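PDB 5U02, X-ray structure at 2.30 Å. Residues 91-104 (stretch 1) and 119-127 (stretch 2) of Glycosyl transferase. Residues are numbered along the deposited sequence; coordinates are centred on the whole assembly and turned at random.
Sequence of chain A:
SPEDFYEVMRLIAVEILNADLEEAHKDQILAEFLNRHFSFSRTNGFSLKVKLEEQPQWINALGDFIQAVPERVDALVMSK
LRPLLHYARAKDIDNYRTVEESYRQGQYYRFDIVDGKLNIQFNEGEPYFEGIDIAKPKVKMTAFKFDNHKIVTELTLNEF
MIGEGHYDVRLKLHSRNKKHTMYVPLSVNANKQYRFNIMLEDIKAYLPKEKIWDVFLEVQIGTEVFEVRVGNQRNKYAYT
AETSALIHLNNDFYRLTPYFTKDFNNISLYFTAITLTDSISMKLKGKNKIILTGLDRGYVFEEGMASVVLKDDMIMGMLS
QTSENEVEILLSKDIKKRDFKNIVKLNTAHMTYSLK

Stretch 1 91-104: KDIDNYRTVEESYR
Stretch 2 (119-127) NIQFNEGEP

A helix packs one side against the end of a strand and the turn after it, with the ring of Phe122 as the apolar centre and a sparse polar fringe around Asn123; the contact buries 385 Å². Stretch 1 is helical from Ile93, after Lys91 at positive phi (44/52) and Asp92 as N-cap, whose OD1 accepts from Asn95 N at 3.3 Å. Stretch 2 is extended through Gln121, turns at Phe122 (-83/-27), and forms a type II turn from Asn123 to Glu126, closed by Glu126 N to Asn123 O at 3.2 Å; Gly125 takes phi 89°.

The register is set by Val99 CA and Phe122 CA, 6.5 Å apart. Phe122 (m, chi2 -85°) points toward the helix. Val99 (t) places CG2 3.3 Å from the Phe122 ring centroid, 5° off the normal, a CH-pi contact over one face. Ser102 OG lies at the ring edge, 3.4 Å from Phe122 CD1, while bonding back to Thr98 O at 2.6 Å. Tyr103 (m) brings CE1 to 4.1 Å from Phe122 CZ and 4.3 Å from Ile120 CD1, extending the apolar patch.

Asn123 ND2 donates a weak bond to Thr98 OG1 (3.5 Å, 146°); Thr98 (m) also donates OG1 to Asp94 O at 2.5 Å. Asp92 OD2 and Glu126 OE1, like charges, stand 4.1 Å apart.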

# COMPACT_ATOMS: atom_id res chain seq x y z
N LYS A 91 3.75 -38.47 24.50
CA LYS A 91 2.49 -39.06 24.04
C LYS A 91 1.31 -38.14 24.36
O LYS A 91 0.31 -38.52 24.96
CB LYS A 91 2.29 -40.45 24.63
CG LYS A 91 3.57 -41.27 24.64
CD LYS A 91 3.30 -42.72 25.00
CE LYS A 91 4.49 -43.59 24.61
NZ LYS A 91 4.07 -44.96 24.19
N ASP A 92 1.47 -36.90 23.92
CA ASP A 92 0.56 -35.79 24.19
C ASP A 92 -0.04 -35.37 22.86
O ASP A 92 0.56 -34.58 22.13
CB ASP A 92 1.31 -34.65 24.87
CG ASP A 92 0.41 -33.55 25.35
OD1 ASP A 92 -0.76 -33.48 24.92
OD2 ASP A 92 0.89 -32.73 26.16
N ILE A 93 -1.23 -35.88 22.54
CA ILE A 93 -1.82 -35.64 21.23
C ILE A 93 -2.81 -34.49 21.23
O ILE A 93 -3.19 -34.01 20.14
CB ILE A 93 -2.48 -36.92 20.66
CG1 ILE A 93 -2.47 -36.86 19.14
CG2 ILE A 93 -3.90 -37.06 21.19
CD1 ILE A 93 -3.07 -38.04 18.49
N ASP A 94 -3.25 -34.01 22.39
CA ASP A 94 -3.94 -32.73 22.43
C ASP A 94 -3.01 -31.61 21.98
O ASP A 94 -3.41 -30.71 21.24
CB ASP A 94 -4.48 -32.43 23.83
CG ASP A 94 -5.08 -31.03 23.95
OD1 ASP A 94 -4.33 -30.08 24.28
OD2 ASP A 94 -6.30 -30.89 23.71
N ASN A 95 -1.75 -31.68 22.40
CA ASN A 95 -0.74 -30.72 21.98
C ASN A 95 -0.12 -31.09 20.64
O ASN A 95 0.25 -30.20 19.87
CB ASN A 95 0.35 -30.59 23.04
CG ASN A 95 -0.12 -29.86 24.28
OD1 ASN A 95 -0.11 -30.41 25.39
ND2 ASN A 95 -0.52 -28.61 24.11
N TYR A 96 0.03 -32.38 20.35
CA TYR A 96 0.57 -32.79 19.06
C TYR A 96 -0.31 -32.28 17.92
O TYR A 96 0.19 -31.71 16.94
CB TYR A 96 0.70 -34.31 18.98
CG TYR A 96 1.51 -34.80 17.79
CD1 TYR A 96 0.95 -34.88 16.52
CD2 TYR A 96 2.83 -35.20 17.95
CE1 TYR A 96 1.69 -35.32 15.44
CE2 TYR A 96 3.57 -35.66 16.88
CZ TYR A 96 3.00 -35.72 15.63
OH TYR A 96 3.74 -36.17 14.56
N ARG A 97 -1.62 -32.49 18.02
CA ARG A 97 -2.50 -31.96 16.99
C ARG A 97 -2.47 -30.44 16.98
O ARG A 97 -2.34 -29.83 15.92
CB ARG A 97 -3.93 -32.48 17.18
CG ARG A 97 -4.86 -32.09 16.04
CD ARG A 97 -6.25 -32.69 16.19
NE ARG A 97 -6.70 -32.71 17.58
CZ ARG A 97 -6.92 -33.82 18.28
NH1 ARG A 97 -6.75 -35.02 17.73
NH2 ARG A 97 -7.33 -33.73 19.54
N THR A 98 -2.54 -29.83 18.17
CA THR A 98 -2.45 -28.37 18.27
C THR A 98 -1.27 -27.83 17.47
O THR A 98 -1.42 -26.84 16.75
CB THR A 98 -2.34 -27.95 19.74
OG1 THR A 98 -3.52 -28.34 20.45
CG2 THR A 98 -2.17 -26.44 19.85
N VAL A 99 -0.11 -28.49 17.55
CA VAL A 99 1.06 -28.04 16.79
C VAL A 99 0.81 -28.17 15.30
O VAL A 99 0.93 -27.20 14.54
CB VAL A 99 2.31 -28.82 17.22
CG1 VAL A 99 3.47 -28.51 16.28
CG2 VAL A 99 2.69 -28.47 18.65
N GLU A 100 0.49 -29.39 14.84
CA GLU A 100 0.15 -29.60 13.44
C GLU A 100 -0.99 -28.69 13.00
O GLU A 100 -0.94 -28.09 11.92
CB GLU A 100 -0.21 -31.06 13.19
CG GLU A 100 0.96 -31.99 13.21
CD GLU A 100 0.60 -33.33 12.63
OE1 GLU A 100 -0.61 -33.63 12.58
OE2 GLU A 100 1.50 -34.08 12.21
N GLU A 101 -2.03 -28.59 13.84
CA GLU A 101 -3.03 -27.54 13.61
C GLU A 101 -2.38 -26.17 13.60
O GLU A 101 -2.65 -25.37 12.69
CB GLU A 101 -4.15 -27.60 14.65
CG GLU A 101 -4.92 -28.91 14.68
CD GLU A 101 -6.22 -28.82 15.46
OE1 GLU A 101 -7.10 -29.67 15.22
OE2 GLU A 101 -6.35 -27.91 16.30
N SER A 102 -1.52 -25.86 14.56
CA SER A 102 -0.98 -24.50 14.61
C SER A 102 -0.19 -24.13 13.35
O SER A 102 -0.17 -22.96 12.95
CB SER A 102 -0.13 -24.28 15.86
OG SER A 102 -0.90 -24.32 17.05
N TYR A 103 0.44 -25.11 12.69
CA TYR A 103 1.25 -24.76 11.52
C TYR A 103 0.39 -24.40 10.31
O TYR A 103 0.81 -23.56 9.50
CB TYR A 103 2.21 -25.90 11.14
CG TYR A 103 3.36 -26.09 12.09
CD1 TYR A 103 3.86 -25.03 12.83
CD2 TYR A 103 3.92 -27.34 12.29
CE1 TYR A 103 4.89 -25.20 13.72
CE2 TYR A 103 4.96 -27.53 13.18
CZ TYR A 103 5.44 -26.45 13.90
OH TYR A 103 6.47 -26.63 14.79
N ARG A 104 -0.82 -24.97 10.20
CA ARG A 104 -1.62 -24.81 8.98
C ARG A 104 -2.05 -23.36 8.77
O ARG A 104 -1.91 -22.81 7.67
CB ARG A 104 -2.83 -25.78 8.98
CG ARG A 104 -3.86 -25.59 10.07
CD ARG A 104 -5.08 -26.53 10.10
NE ARG A 104 -5.45 -26.69 11.51
CZ ARG A 104 -6.42 -26.01 12.12
NH1 ARG A 104 -7.16 -25.13 11.45
NH2 ARG A 104 -6.67 -26.19 13.41
N ASN A 119 9.16 -18.22 17.63
CA ASN A 119 9.21 -18.78 18.97
C ASN A 119 7.77 -18.97 19.43
O ASN A 119 7.02 -18.00 19.56
CB ASN A 119 9.97 -17.88 19.94
CG ASN A 119 11.40 -17.65 19.51
OD1 ASN A 119 11.92 -18.34 18.64
ND2 ASN A 119 12.06 -16.67 20.14
N ILE A 120 7.38 -20.23 19.67
CA ILE A 120 5.97 -20.59 19.82
C ILE A 120 5.75 -21.31 21.14
O ILE A 120 6.48 -22.25 21.48
CB ILE A 120 5.50 -21.48 18.65
CG1 ILE A 120 5.68 -20.77 17.32
CG2 ILE A 120 4.05 -21.89 18.86
CD1 ILE A 120 5.52 -21.68 16.12
N GLN A 121 4.72 -20.88 21.88
CA GLN A 121 4.13 -21.67 22.96
C GLN A 121 2.74 -22.08 22.50
O GLN A 121 1.89 -21.22 22.25
CB GLN A 121 4.08 -20.89 24.27
CG GLN A 121 3.20 -21.57 25.33
CD GLN A 121 2.83 -20.67 26.51
OE1 GLN A 121 2.40 -19.54 26.33
NE2 GLN A 121 2.99 -21.18 27.73
N PHE A 122 2.50 -23.39 22.39
CA PHE A 122 1.30 -23.86 21.71
C PHE A 122 0.08 -23.88 22.61
O PHE A 122 -1.05 -23.76 22.12
CB PHE A 122 1.54 -25.25 21.12
CG PHE A 122 2.47 -25.24 19.93
CD1 PHE A 122 1.99 -24.98 18.65
CD2 PHE A 122 3.82 -25.48 20.10
CE1 PHE A 122 2.86 -24.98 17.56
CE2 PHE A 122 4.68 -25.48 19.02
CZ PHE A 122 4.20 -25.22 17.75
N ASN A 123 0.26 -24.02 23.92
CA ASN A 123 -0.85 -24.01 24.87
C ASN A 123 -0.38 -23.37 26.17
O ASN A 123 0.82 -23.23 26.42
CB ASN A 123 -1.41 -25.42 25.12
CG ASN A 123 -2.53 -25.78 24.16
OD1 ASN A 123 -3.67 -25.35 24.34
ND2 ASN A 123 -2.21 -26.56 23.14
N GLU A 124 -1.35 -22.99 26.99
CA GLU A 124 -1.05 -22.30 28.24
C GLU A 124 -0.27 -23.22 29.17
O GLU A 124 -0.66 -24.37 29.41
CB GLU A 124 -2.34 -21.83 28.91
CG GLU A 124 -2.13 -20.92 30.11
CD GLU A 124 -3.42 -20.30 30.60
OE1 GLU A 124 -4.41 -21.04 30.77
OE2 GLU A 124 -3.45 -19.06 30.80
N GLY A 125 0.85 -22.71 29.70
CA GLY A 125 1.69 -23.46 30.61
C GLY A 125 2.76 -24.30 29.97
O GLY A 125 3.67 -24.77 30.67
N GLU A 126 2.70 -24.52 28.66
CA GLU A 126 3.66 -25.35 27.96
C GLU A 126 4.92 -24.54 27.63
O GLU A 126 4.88 -23.31 27.58
CB GLU A 126 3.02 -25.91 26.69
CG GLU A 126 3.37 -27.36 26.38
CD GLU A 126 2.67 -28.35 27.27
OE1 GLU A 126 3.12 -29.51 27.33
OE2 GLU A 126 1.66 -27.98 27.91
N PRO A 127 6.06 -25.21 27.42
CA PRO A 127 7.29 -24.49 27.10
C PRO A 127 7.19 -23.72 25.78
O PRO A 127 6.26 -23.88 24.98
CB PRO A 127 8.34 -25.60 27.00
CG PRO A 127 7.83 -26.66 27.89
CD PRO A 127 6.33 -26.62 27.76